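Local coordinates for transglutaminase elicitor (Phytophthora sojae, PDB 3TW5), which probably catalyses protein cross-linking between glutamine and lysine side chains as a transglutaminase, and serves as a pathogen-associated elicitor of plant immunity, at residues T104-S108 against C120-W124; W37-P43 against I280-Y284; A260-N264 against Y306-L310; G301-Y305 against D327-D331. The protein carries 1 engineered substitution. All blocks are in the same frame, centred on the assembly; numbering follows the deposited sequence.

Contact 1 of 4, residues T104-S108 against C120-W124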
loop_
_atom_site.group_PDB
_atom_site.type_symbol
_atom_site.label_atom_id
_atom_site.label_comp_id
_atom_site.label_asym_id
_atom_site.label_seq_id
_atom_site.Cartn_x
_atom_site.Cartn_y
_atom_site.Cartn_z
ATOM N N THR A 104 24.067 -10.541 -1.742
ATOM C CA THR A 104 23.275 -10.689 -0.519
ATOM C C THR A 104 22.192 -9.609 -0.424
ATOM O O THR A 104 22.194 -8.776 0.492
ATOM C CB THR A 104 24.166 -10.665 0.744
ATOM O OG1 THR A 104 25.160 -9.642 0.610
ATOM C CG2 THR A 104 24.849 -12.015 0.954
ATOM N N ASP A 105 21.271 -9.635 -1.386
ATOM C CA ASP A 105 20.162 -8.677 -1.459
ATOM C C ASP A 105 18.845 -9.366 -1.828
ATOM O O ASP A 105 17.787 -8.727 -1.869
ATOM C CB ASP A 105 20.479 -7.552 -2.458
ATOM C CG ASP A 105 20.972 -8.072 -3.807
ATOM O OD1 ASP A 105 20.877 -9.290 -4.071
ATOM O OD2 ASP A 105 21.463 -7.254 -4.611
ATOM N N GLY A 106 18.925 -10.668 -2.094
ATOM C CA GLY A 106 17.760 -11.471 -2.458
ATOM C C GLY A 106 17.504 -11.482 -3.949
ATOM O O GLY A 106 16.356 -11.590 -4.385
ATOM N N SER A 107 18.579 -11.371 -4.729
ATOM C CA SER A 107 18.495 -11.340 -6.188
ATOM C C SER A 107 18.086 -12.684 -6.768
ATOM O O SER A 107 18.261 -13.726 -6.138
ATOM C CB SER A 107 19.830 -10.910 -6.797
ATOM O OG SER A 107 20.072 -9.534 -6.582
ATOM N N SER A 108 17.533 -12.641 -7.973
ATOM C CA SER A 108 17.193 -13.833 -8.736
ATOM C C SER A 108 17.442 -13.520 -10.204
ATOM O O SER A 108 17.119 -12.421 -10.665
ATOM C CB SER A 108 15.729 -14.216 -8.507
ATOM O OG SER A 108 15.369 -15.362 -9.256
ATOM N N CYS A 120 20.673 -9.912 -12.471
ATOM C CA CYS A 120 20.323 -10.292 -11.102
ATOM C C CYS A 120 19.547 -9.176 -10.401
ATOM O O CYS A 120 20.131 -8.192 -9.940
ATOM C CB CYS A 120 21.578 -10.654 -10.298
ATOM S SG CYS A 120 22.568 -11.996 -10.993
ATOM N N ILE A 121 18.228 -9.346 -10.326
ATOM C CA ILE A 121 17.328 -8.344 -9.757
ATOM C C ILE A 121 16.699 -8.857 -8.453
ATOM O O ILE A 121 16.228 -9.995 -8.406
ATOM C CB ILE A 121 16.215 -7.956 -10.773
ATOM C CG1 ILE A 121 16.839 -7.445 -12.078
ATOM C CG2 ILE A 121 15.268 -6.911 -10.185
ATOM C CD1 ILE A 121 15.899 -7.426 -13.269
ATOM N N PRO A 122 16.714 -8.026 -7.387
ATOM C CA PRO A 122 15.986 -8.336 -6.153
ATOM C C PRO A 122 14.499 -8.548 -6.422
ATOM O O PRO A 122 13.893 -7.797 -7.193
ATOM C CB PRO A 122 16.198 -7.086 -5.297
ATOM C CG PRO A 122 17.494 -6.541 -5.760
ATOM C CD PRO A 122 17.541 -6.812 -7.237
ATOM N N THR A 123 13.925 -9.566 -5.788
ATOM C CA THR A 123 12.554 -9.994 -6.080
ATOM C C THR A 123 11.469 -9.109 -5.461
ATOM O O THR A 123 10.293 -9.233 -5.805
ATOM C CB THR A 123 12.315 -11.465 -5.666
ATOM O OG1 THR A 123 12.810 -11.680 -4.339
ATOM C CG2 THR A 123 13.019 -12.412 -6.625
ATOM N N TRP A 124 11.865 -8.218 -4.557
ATOM C CA TRP A 124 10.910 -7.330 -3.898
ATOM C C TRP A 124 10.647 -6.037 -4.676
ATOM O O TRP A 124 9.631 -5.372 -4.454
ATOM C CB TRP A 124 11.337 -7.042 -2.457
ATOM C CG TRP A 124 12.554 -6.179 -2.319
ATOM C CD1 TRP A 124 13.856 -6.591 -2.300
ATOM C CD2 TRP A 124 12.580 -4.755 -2.157
ATOM N NE1 TRP A 124 14.692 -5.512 -2.145
ATOM C CE2 TRP A 124 13.936 -4.372 -2.053
ATOM C CE3 TRP A 124 11.588 -3.763 -2.095
ATOM C CZ2 TRP A 124 14.329 -3.035 -1.888
ATOM C CZ3 TRP A 124 11.978 -2.433 -1.931
ATOM C CH2 TRP A 124 13.339 -2.083 -1.831
#

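Contact 2 of 4, residues W37-P43 against I280-Y284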
loop_
_atom_site.group_PDB
_atom_site.type_symbol
_atom_site.label_atom_id
_atom_site.label_comp_id
_atom_site.label_asym_id
_atom_site.label_seq_id
_atom_site.Cartn_x
_atom_site.Cartn_y
_atom_site.Cartn_z
ATOM N N TRP A 37 -9.181 -3.054 -3.616
ATOM C CA TRP A 37 -9.067 -4.350 -4.284
ATOM C C TRP A 37 -7.674 -4.962 -4.214
ATOM O O TRP A 37 -6.677 -4.252 -4.082
ATOM C CB TRP A 37 -9.553 -4.283 -5.735
ATOM C CG TRP A 37 -9.056 -3.115 -6.549
ATOM C CD1 TRP A 37 -9.702 -1.931 -6.754
ATOM C CD2 TRP A 37 -7.833 -3.038 -7.291
ATOM N NE1 TRP A 37 -8.955 -1.117 -7.568
ATOM C CE2 TRP A 37 -7.804 -1.770 -7.914
ATOM C CE3 TRP A 37 -6.756 -3.913 -7.484
ATOM C CZ2 TRP A 37 -6.737 -1.350 -8.715
ATOM C CZ3 TRP A 37 -5.694 -3.497 -8.283
ATOM C CH2 TRP A 37 -5.695 -2.226 -8.890
ATOM N N ALA A 38 -7.615 -6.288 -4.296
ATOM C CA ALA A 38 -6.349 -7.003 -4.268
ATOM C C ALA A 38 -5.748 -7.084 -5.664
ATOM O O ALA A 38 -6.470 -7.183 -6.657
ATOM C CB ALA A 38 -6.536 -8.389 -3.685
ATOM N N GLY A 39 -4.422 -7.032 -5.723
ATOM C CA GLY A 39 -3.679 -7.102 -6.976
ATOM C C GLY A 39 -2.199 -7.230 -6.681
ATOM O O GLY A 39 -1.765 -6.921 -5.573
ATOM N N PRO A 40 -1.408 -7.685 -7.663
ATOM C CA PRO A 40 0.008 -7.886 -7.382
ATOM C C PRO A 40 0.817 -6.597 -7.460
ATOM O O PRO A 40 0.312 -5.565 -7.908
ATOM C CB PRO A 40 0.447 -8.857 -8.478
ATOM C CG PRO A 40 -0.485 -8.620 -9.596
ATOM C CD PRO A 40 -1.733 -7.963 -9.069
ATOM N N TYR A 41 2.065 -6.674 -7.014
ATOM C CA TYR A 41 2.985 -5.549 -7.083
ATOM C C TYR A 41 3.816 -5.608 -8.368
ATOM O O TYR A 41 4.828 -4.915 -8.493
ATOM C CB TYR A 41 3.874 -5.497 -5.832
ATOM C CG TYR A 41 4.882 -6.622 -5.709
ATOM C CD1 TYR A 41 6.241 -6.391 -5.927
ATOM C CD2 TYR A 41 4.479 -7.915 -5.362
ATOM C CE1 TYR A 41 7.179 -7.420 -5.808
ATOM C CE2 TYR A 41 5.407 -8.954 -5.245
ATOM C CZ TYR A 41 6.753 -8.698 -5.465
ATOM O OH TYR A 41 7.668 -9.721 -5.349
ATOM N N TRP A 42 3.369 -6.440 -9.312
ATOM C CA TRP A 42 3.970 -6.576 -10.645
ATOM C C TRP A 42 5.489 -6.446 -10.624
ATOM O O TRP A 42 6.036 -5.467 -11.131
ATOM C CB TRP A 42 3.332 -5.582 -11.621
ATOM C CG TRP A 42 1.858 -5.779 -11.722
ATOM C CD1 TRP A 42 0.887 -5.024 -11.130
ATOM C CD2 TRP A 42 1.182 -6.825 -12.427
ATOM N NE1 TRP A 42 -0.355 -5.525 -11.436
ATOM C CE2 TRP A 42 -0.204 -6.631 -12.231
ATOM C CE3 TRP A 42 1.610 -7.904 -13.214
ATOM C CZ2 TRP A 42 -1.167 -7.479 -12.791
ATOM C CZ3 TRP A 42 0.654 -8.743 -13.772
ATOM C CH2 TRP A 42 -0.721 -8.524 -13.558
ATOM N N PRO A 43 6.171 -7.447 -10.040
ATOM C CA PRO A 43 7.593 -7.363 -9.723
ATOM C C PRO A 43 8.466 -7.040 -10.930
ATOM O O PRO A 43 8.154 -7.436 -12.058
ATOM C CB PRO A 43 7.925 -8.762 -9.195
ATOM C CG PRO A 43 6.629 -9.362 -8.836
ATOM C CD PRO A 43 5.640 -8.795 -9.780
ATOM N N ILE A 280 -4.850 -5.108 2.614
ATOM C CA ILE A 280 -4.994 -6.031 1.498
ATOM C C ILE A 280 -3.613 -6.452 1.007
ATOM O O ILE A 280 -2.708 -5.625 0.928
ATOM C CB ILE A 280 -5.773 -5.369 0.337
ATOM C CG1 ILE A 280 -7.004 -4.610 0.854
ATOM C CG2 ILE A 280 -6.147 -6.393 -0.720
ATOM C CD1 ILE A 280 -8.028 -5.450 1.620
ATOM N N TYR A 281 -3.448 -7.736 0.692
ATOM C CA TYR A 281 -2.176 -8.217 0.145
ATOM C C TYR A 281 -2.266 -8.719 -1.304
ATOM O O TYR A 281 -3.359 -8.888 -1.846
ATOM C CB TYR A 281 -1.477 -9.213 1.088
ATOM C CG TYR A 281 -2.134 -10.570 1.243
ATOM C CD1 TYR A 281 -1.692 -11.666 0.500
ATOM C CD2 TYR A 281 -3.170 -10.768 2.157
ATOM C CE1 TYR A 281 -2.277 -12.923 0.648
ATOM C CE2 TYR A 281 -3.762 -12.021 2.315
ATOM C CZ TYR A 281 -3.313 -13.094 1.555
ATOM O OH TYR A 281 -3.894 -14.335 1.702
ATOM N N GLU A 282 -1.103 -8.953 -1.911
ATOM C CA GLU A 282 -0.979 -9.242 -3.343
ATOM C C GLU A 282 -1.515 -10.610 -3.766
ATOM O O GLU A 282 -1.386 -11.593 -3.032
ATOM C CB GLU A 282 0.486 -9.109 -3.783
ATOM C CG GLU A 282 1.055 -7.685 -3.713
ATOM C CD GLU A 282 1.538 -7.274 -2.320
ATOM O OE1 GLU A 282 1.428 -8.075 -1.364
ATOM O OE2 GLU A 282 2.033 -6.135 -2.182
ATOM N N THR A 283 -2.112 -10.651 -4.958
ATOM C CA THR A 283 -2.588 -11.894 -5.580
ATOM C C THR A 283 -2.789 -11.728 -7.087
ATOM O O THR A 283 -3.058 -10.628 -7.567
ATOM C CB THR A 283 -3.909 -12.410 -4.942
ATOM O OG1 THR A 283 -4.287 -13.655 -5.547
ATOM C CG2 THR A 283 -5.039 -11.401 -5.116
ATOM N N TYR A 284 -2.669 -12.830 -7.824
ATOM C CA TYR A 284 -2.905 -12.824 -9.266
ATOM C C TYR A 284 -4.284 -13.387 -9.632
ATOM O O TYR A 284 -4.569 -13.654 -10.802
ATOM C CB TYR A 284 -1.794 -13.581 -9.992
ATOM C CG TYR A 284 -0.434 -12.923 -9.908
ATOM C CD1 TYR A 284 0.033 -12.109 -10.937
ATOM C CD2 TYR A 284 0.393 -13.125 -8.802
ATOM C CE1 TYR A 284 1.288 -11.511 -10.868
ATOM C CE2 TYR A 284 1.649 -12.530 -8.724
ATOM C CZ TYR A 284 2.089 -11.726 -9.758
ATOM O OH TYR A 284 3.330 -11.139 -9.680
#

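Contact 3 of 4, residues A260-N264 against Y306-L310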
loop_
_atom_site.group_PDB
_atom_site.type_symbol
_atom_site.label_atom_id
_atom_site.label_comp_id
_atom_site.label_asym_id
_atom_site.label_seq_id
_atom_site.Cartn_x
_atom_site.Cartn_y
_atom_site.Cartn_z
ATOM N N ALA A 260 8.710 5.541 38.440
ATOM C CA ALA A 260 8.113 6.717 37.808
ATOM C C ALA A 260 8.156 6.620 36.284
ATOM O O ALA A 260 9.087 6.045 35.714
ATOM C CB ALA A 260 8.805 7.985 38.283
ATOM N N TYR A 261 7.136 7.181 35.637
ATOM C CA TYR A 261 7.055 7.232 34.176
ATOM C C TYR A 261 7.981 8.319 33.620
ATOM O O TYR A 261 7.803 9.500 33.921
ATOM C CB TYR A 261 5.608 7.472 33.740
ATOM C CG TYR A 261 5.366 7.352 32.251
ATOM C CD1 TYR A 261 5.296 6.101 31.635
ATOM C CD2 TYR A 261 5.184 8.486 31.462
ATOM C CE1 TYR A 261 5.065 5.984 30.270
ATOM C CE2 TYR A 261 4.951 8.379 30.094
ATOM C CZ TYR A 261 4.893 7.125 29.508
ATOM O OH TYR A 261 4.663 7.010 28.162
ATOM N N PRO A 262 8.973 7.925 32.804
ATOM C CA PRO A 262 9.993 8.877 32.370
ATOM C C PRO A 262 9.740 9.574 31.026
ATOM O O PRO A 262 10.309 10.633 30.782
ATOM C CB PRO A 262 11.241 8.002 32.268
ATOM C CG PRO A 262 10.712 6.636 31.901
ATOM C CD PRO A 262 9.273 6.555 32.344
ATOM N N TRP A 263 8.891 8.995 30.183
ATOM C CA TRP A 263 8.823 9.360 28.764
ATOM C C TRP A 263 8.094 10.661 28.418
ATOM O O TRP A 263 8.164 11.120 27.276
ATOM C CB TRP A 263 8.241 8.201 27.955
ATOM C CG TRP A 263 8.938 6.904 28.212
ATOM C CD1 TRP A 263 8.454 5.844 28.919
ATOM C CD2 TRP A 263 10.255 6.533 27.784
ATOM N NE1 TRP A 263 9.382 4.833 28.952
ATOM C CE2 TRP A 263 10.497 5.228 28.262
ATOM C CE3 TRP A 263 11.253 7.174 27.035
ATOM C CZ2 TRP A 263 11.697 4.548 28.018
ATOM C CZ3 TRP A 263 12.445 6.499 26.793
ATOM C CH2 TRP A 263 12.655 5.198 27.284
ATOM N N ASN A 264 7.398 11.248 29.388
ATOM C CA ASN A 264 6.672 12.502 29.178
ATOM C C ASN A 264 6.288 13.156 30.498
ATOM O O ASN A 264 5.396 12.675 31.203
ATOM C CB ASN A 264 5.419 12.275 28.325
ATOM C CG ASN A 264 4.794 13.575 27.829
ATOM O OD1 ASN A 264 5.044 14.653 28.369
ATOM N ND2 ASN A 264 3.969 13.471 26.796
ATOM N N TYR A 306 0.598 -0.521 22.528
ATOM C CA TYR A 306 1.183 0.757 22.894
ATOM C C TYR A 306 0.511 1.402 24.099
ATOM O O TYR A 306 -0.666 1.162 24.377
ATOM C CB TYR A 306 1.180 1.722 21.696
ATOM C CG TYR A 306 -0.118 1.791 20.914
ATOM C CD1 TYR A 306 -0.359 0.930 19.842
ATOM C CD2 TYR A 306 -1.096 2.734 21.233
ATOM C CE1 TYR A 306 -1.546 0.995 19.117
ATOM C CE2 TYR A 306 -2.287 2.810 20.512
ATOM C CZ TYR A 306 -2.504 1.938 19.457
ATOM O OH TYR A 306 -3.678 2.013 18.746
ATOM N N LEU A 307 1.287 2.204 24.819
ATOM C CA LEU A 307 0.763 3.054 25.876
ATOM C C LEU A 307 0.464 4.417 25.282
ATOM O O LEU A 307 1.331 5.020 24.653
ATOM C CB LEU A 307 1.787 3.216 27.007
ATOM C CG LEU A 307 2.174 2.038 27.906
ATOM C CD1 LEU A 307 3.385 2.412 28.749
ATOM C CD2 LEU A 307 1.008 1.606 28.792
ATOM N N LEU A 308 -0.758 4.896 25.467
ATOM C CA LEU A 308 -1.101 6.261 25.084
ATOM C C LEU A 308 -0.999 7.181 26.293
ATOM O O LEU A 308 -1.428 6.822 27.394
ATOM C CB LEU A 308 -2.503 6.329 24.475
ATOM C CG LEU A 308 -2.723 5.734 23.081
ATOM C CD1 LEU A 308 -4.173 5.911 22.660
ATOM C CD2 LEU A 308 -1.791 6.358 22.052
ATOM N N GLU A 309 -0.419 8.360 26.089
ATOM C CA GLU A 309 -0.296 9.350 27.154
ATOM C C GLU A 309 -1.455 10.336 27.109
ATOM O O GLU A 309 -1.733 10.937 26.068
ATOM C CB GLU A 309 1.033 10.091 27.055
ATOM C CG GLU A 309 2.246 9.214 27.283
ATOM C CD GLU A 309 3.504 9.783 26.660
ATOM O OE1 GLU A 309 3.480 10.950 26.223
ATOM O OE2 GLU A 309 4.520 9.062 26.606
ATOM N N LEU A 310 -2.126 10.488 28.248
ATOM C CA LEU A 310 -3.281 11.371 28.377
ATOM C C LEU A 310 -2.997 12.515 29.341
ATOM O O LEU A 310 -2.281 12.340 30.326
ATOM C CB LEU A 310 -4.494 10.577 28.866
ATOM C CG LEU A 310 -5.459 9.928 27.865
ATOM C CD1 LEU A 310 -4.762 9.095 26.793
ATOM C CD2 LEU A 310 -6.475 9.078 28.614
#

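Contact 4 of 4, residues G301-Y305 against D327-D331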
loop_
_atom_site.group_PDB
_atom_site.type_symbol
_atom_site.label_atom_id
_atom_site.label_comp_id
_atom_site.label_asym_id
_atom_site.label_seq_id
_atom_site.Cartn_x
_atom_site.Cartn_y
_atom_site.Cartn_z
ATOM N N GLY A 301 -3.612 -8.792 8.566
ATOM C CA GLY A 301 -3.446 -7.758 9.577
ATOM C C GLY A 301 -2.371 -8.033 10.607
ATOM O O GLY A 301 -1.670 -9.042 10.541
ATOM N N GLN A 302 -2.247 -7.118 11.562
ATOM C CA GLN A 302 -1.264 -7.231 12.630
ATOM C C GLN A 302 -1.738 -6.494 13.876
ATOM O O GLN A 302 -2.365 -5.435 13.782
ATOM C CB GLN A 302 0.083 -6.670 12.175
ATOM C CG GLN A 302 1.238 -7.001 13.099
ATOM C CD GLN A 302 2.581 -6.844 12.421
ATOM O OE1 GLN A 302 2.981 -5.737 12.049
ATOM N NE2 GLN A 302 3.292 -7.954 12.258
ATOM N N TYR A 303 -1.441 -7.063 15.040
ATOM C CA TYR A 303 -1.730 -6.395 16.297
ATOM C C TYR A 303 -0.614 -5.427 16.652
ATOM O O TYR A 303 0.552 -5.650 16.312
ATOM C CB TYR A 303 -1.936 -7.408 17.428
ATOM C CG TYR A 303 -3.220 -8.196 17.322
ATOM C CD1 TYR A 303 -4.445 -7.623 17.658
ATOM C CD2 TYR A 303 -3.208 -9.521 16.888
ATOM C CE1 TYR A 303 -5.629 -8.350 17.563
ATOM C CE2 TYR A 303 -4.384 -10.258 16.788
ATOM C CZ TYR A 303 -5.590 -9.670 17.127
ATOM O OH TYR A 303 -6.752 -10.403 17.026
ATOM N N TYR A 304 -0.989 -4.342 17.319
ATOM C CA TYR A 304 -0.036 -3.361 17.812
ATOM C C TYR A 304 -0.362 -3.017 19.253
ATOM O O TYR A 304 -1.528 -2.851 19.617
ATOM C CB TYR A 304 -0.037 -2.104 16.937
ATOM C CG TYR A 304 0.339 -2.376 15.501
ATOM C CD1 TYR A 304 1.655 -2.688 15.152
ATOM C CD2 TYR A 304 -0.620 -2.336 14.491
ATOM C CE1 TYR A 304 2.006 -2.947 13.833
ATOM C CE2 TYR A 304 -0.279 -2.592 13.165
ATOM C CZ TYR A 304 1.035 -2.897 12.845
ATOM O OH TYR A 304 1.382 -3.152 11.539
ATOM N N TYR A 305 0.682 -2.919 20.063
ATOM C CA TYR A 305 0.548 -2.704 21.494
ATOM C C TYR A 305 1.294 -1.433 21.859
ATOM O O TYR A 305 2.474 -1.281 21.536
ATOM C CB TYR A 305 1.105 -3.906 22.269
ATOM C CG TYR A 305 0.724 -5.244 21.671
ATOM C CD1 TYR A 305 -0.441 -5.904 22.069
ATOM C CD2 TYR A 305 1.522 -5.845 20.695
ATOM C CE1 TYR A 305 -0.797 -7.129 21.514
ATOM C CE2 TYR A 305 1.175 -7.066 20.132
ATOM C CZ TYR A 305 0.016 -7.704 20.546
ATOM O OH TYR A 305 -0.324 -8.917 19.986
ATOM N N ASP A 327 9.855 -2.648 17.450
ATOM C CA ASP A 327 10.551 -2.819 16.172
ATOM C C ASP A 327 9.569 -3.048 15.028
ATOM O O ASP A 327 9.868 -2.735 13.872
ATOM C CB ASP A 327 11.535 -3.998 16.238
ATOM C CG ASP A 327 12.667 -3.771 17.234
ATOM O OD1 ASP A 327 12.998 -2.597 17.522
ATOM O OD2 ASP A 327 13.233 -4.772 17.726
ATOM N N ASP A 328 8.400 -3.589 15.360
ATOM C CA ASP A 328 7.426 -4.018 14.362
ATOM C C ASP A 328 6.191 -3.112 14.315
ATOM O O ASP A 328 5.114 -3.472 14.804
ATOM C CB ASP A 328 7.028 -5.476 14.616
ATOM C CG ASP A 328 6.208 -6.069 13.485
ATOM O OD1 ASP A 328 6.247 -5.533 12.352
ATOM O OD2 ASP A 328 5.524 -7.085 13.732
ATOM N N HIS A 329 6.365 -1.936 13.717
ATOM C CA HIS A 329 5.286 -0.965 13.552
ATOM C C HIS A 329 5.465 -0.193 12.240
ATOM O O HIS A 329 6.597 -0.025 11.778
ATOM C CB HIS A 329 5.226 -0.011 14.754
ATOM C CG HIS A 329 6.423 0.878 14.892
ATOM N ND1 HIS A 329 6.485 2.136 14.330
ATOM C CD2 HIS A 329 7.600 0.698 15.536
ATOM C CE1 HIS A 329 7.650 2.689 14.619
ATOM N NE2 HIS A 329 8.345 1.837 15.350
ATOM N N PRO A 330 4.354 0.277 11.635
ATOM C CA PRO A 330 4.411 0.974 10.347
ATOM C C PRO A 330 5.371 2.164 10.334
ATOM O O PRO A 330 5.384 2.959 11.276
ATOM C CB PRO A 330 2.972 1.454 10.145
ATOM C CG PRO A 330 2.154 0.495 10.908
ATOM C CD PRO A 330 2.965 0.157 12.119
ATOM N N ASP A 331 6.167 2.265 9.271
ATOM C CA ASP A 331 7.141 3.346 9.127
ATOM C C ASP A 331 6.482 4.673 8.757
ATOM O O ASP A 331 6.871 5.726 9.269
ATOM C CB ASP A 331 8.219 2.979 8.097
ATOM C CG ASP A 331 9.351 2.150 8.695
ATOM O OD1 ASP A 331 9.733 2.393 9.863
ATOM O OD2 ASP A 331 9.873 1.258 7.989
#

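Contact 1 of 4, residues T104-S108 against C120-W124
S108 and I121 form a hydrogen-bonded antiparallel pair joined in both directions: S108 N donates to I121 O (3.0 Å) and I121 N donates to S108 O (3.3 Å). One residue along, S107 and P122 make a non-hydrogen-bonded pair, and S107 CA directs its hydrogen at I121 O (3.4 Å), adding a CA-H...O contact. Regular pairing stops there, and end to end the touching parts run 110° apart. A weak bond from T123 N to G106 O (3.5 Å) is the last backbone link, and G106 bends the chain with a positive phi of 89°. The side chains of S107 and P122 point apart. S107 sets its CB against C120 CB (3.9 Å). S107 OG stands opposite the carbonyl carbon, beside its own N (chi1 -72°), which turns it back to donate to D105 OD1 (2.6 Å) from above the carboxylate plane. S107 N reaches the same oxygen, so it gathers two donors, the second weakly. On the sheet face that S108 shares with I121, S108 CB lies beside the methyl T123 CG2 (3.8 Å), and S108 OG is hydrogen-bonded to D97. The indole of W124 turns its edge loosely toward D105 O. The pairing joins the two arms of the hairpin of strands 107-110 and 118-122. Strand 118-122 is the central one of a three-stranded antiparallel sheet, with 93-94 on its other flank, and the C120-C100 and C94-C109 disulfides tie this small region together; beyond the strand end, T123 O accepts a hydrogen bond from Y41.

Contact 2 of 4, residues W37-P43 against I280-Y284
P40 packs over one face of the Y284 ring, its CB 3.7 Å from the ring centroid and 19° off the normal, a CH-pi contact. The same proline lays its CG over a face of the W42 indole, so it fits into the angle between the two rings. They complete the cluster by meeting edge-to-face, with the edge of Y284 toward W42 and the planes at 84°. P43 CD reaches the far end of the tyrosine, 3.3 Å from Y284 OH. A second apolar patch forms where A38 CB meets I280 CG2 (3.6 Å) and T283 CG2 (3.7 Å). Between the patches the backbones draw close without a hydrogen bond, and E282 CA-H points at G39 O (3.3 Å). E282 belongs to this packed side: its chain bends at chi2 (83°), and its CG rests at the edge of the Y41 ring, 3.8 Å from Y41 CD2. Y281 forms the loose end, partly exposed and directed away from the loop 37-43. In this protein, assigned to peptidase clan CA, the arrangement is a proline-aromatic cluster: P40 is held between W42 and Y284 where the loop beside helices 128-137 and 154-167 meets the end of sheet strand 269-280.

Contact 3 of 4, residues A260-N264 against Y306-L310
Y261 and N264 reach E309 through similar first torsions: in each, CG stands opposite the backbone N (chi1 -172° in Y261, -168° in N264), which sends the phenol and the amide out from the loop toward the strand. E309 answers with the rest of its chain stretched out, and its carboxylate arrives between the two groups. Y261 OH donates to OE2 of E309 (2.6 Å), approaching on the anti side and close to the carboxylate plane. The other oxygen, OE1 of E309, takes a nearly straight bond from N264 ND2 (2.6 Å, 161° at the hydrogen), with the acceptor lying in the plane of the amide but the donor raised above that of the carboxylate. The tyrosine ring and the carboxylate stand almost perpendicular. The loop 260-264, which follows helix 248-256, is thereby fastened to strand 299-310 of the large antiparallel sheet, on the face that carries both L307 and E309. Beside the polar pair, L307 CD1 touches Y261 CE1 (4.2 Å), approaching the ring obliquely. The carboxylate is buried and has a further partner, since OE2 also accepts a bond from the N of E1, the first residue of the chain; three donors hold it, and the nearby amino terminus would probably favour its ionised form. The remaining oxygen of the amide, N264 OD1, bonds to A266 N, which helps fix the rotation of that group, while I317 on the adjacent strand 316-321 packs against both N264 and E309.

Contact 4 of 4, residues G301-Y305 against D327-D331
Y304 reaches across to the loop with the edge of its ring. Its CG lies opposite the carbonyl carbon (chi1 -60°), and CE1 comes to D328 O (3.3 Å), the oxygen sitting in the plane of the ring. P330, pointing back at the tyrosine from the loop, sets its CD obliquely to the ring, 3.7 Å from Y304 CE1; the proline runs along CE1, CZ and OH. Q302 and D328 extend toward each other: in both, CG lies opposite the backbone N (chi1 -168° and -170°), and the glutamine reaches out at full stretch. Their flat groups meet almost perpendicular. Although Q302 NE2 lies 2.8 Å from D328 OD2, the angle is poor and no hydrogen bond is made; the amide oxygen Q302 OE1 also faces the carboxylate, 3.3 Å from D328 OD1. H329 behaves otherwise, since its ring swings off to stack on W321, and ND1 makes a weak bond to P330 O within its own segment. The contact is the packing of a loop on strand 299-310, whose backbone pairs with strand 269-280 through Q302 with L277 and Y304 with S275. F205 of helix 202-215 meets the Y304 ring edge-to-face, and the loop 327-331 lies between strands 316-321 and 333-336 of the same sheet.

Contacts 3 and 4 sit on consecutive parts of strand 299-310, their centres 18 Å apart, and bring different loops onto it; along the chain their segments alternate, as do those of contacts 2 and 3. Contact 2 lies nearer the middle of the molecule, where strand 269-280 of the same large sheet ends; its nearest atoms are about 7 Å from contact 4. Contact 1, in the small three-stranded sheet, is nested within the chain loop closed by contact 2 and closes before contacts 3 and 4 open. Contacts 1 and 2 touch directly, linking the disulfide-bonded region to the central junction. Contact 3, centred 41 Å from contact 1, marks the far end of an elongated chain.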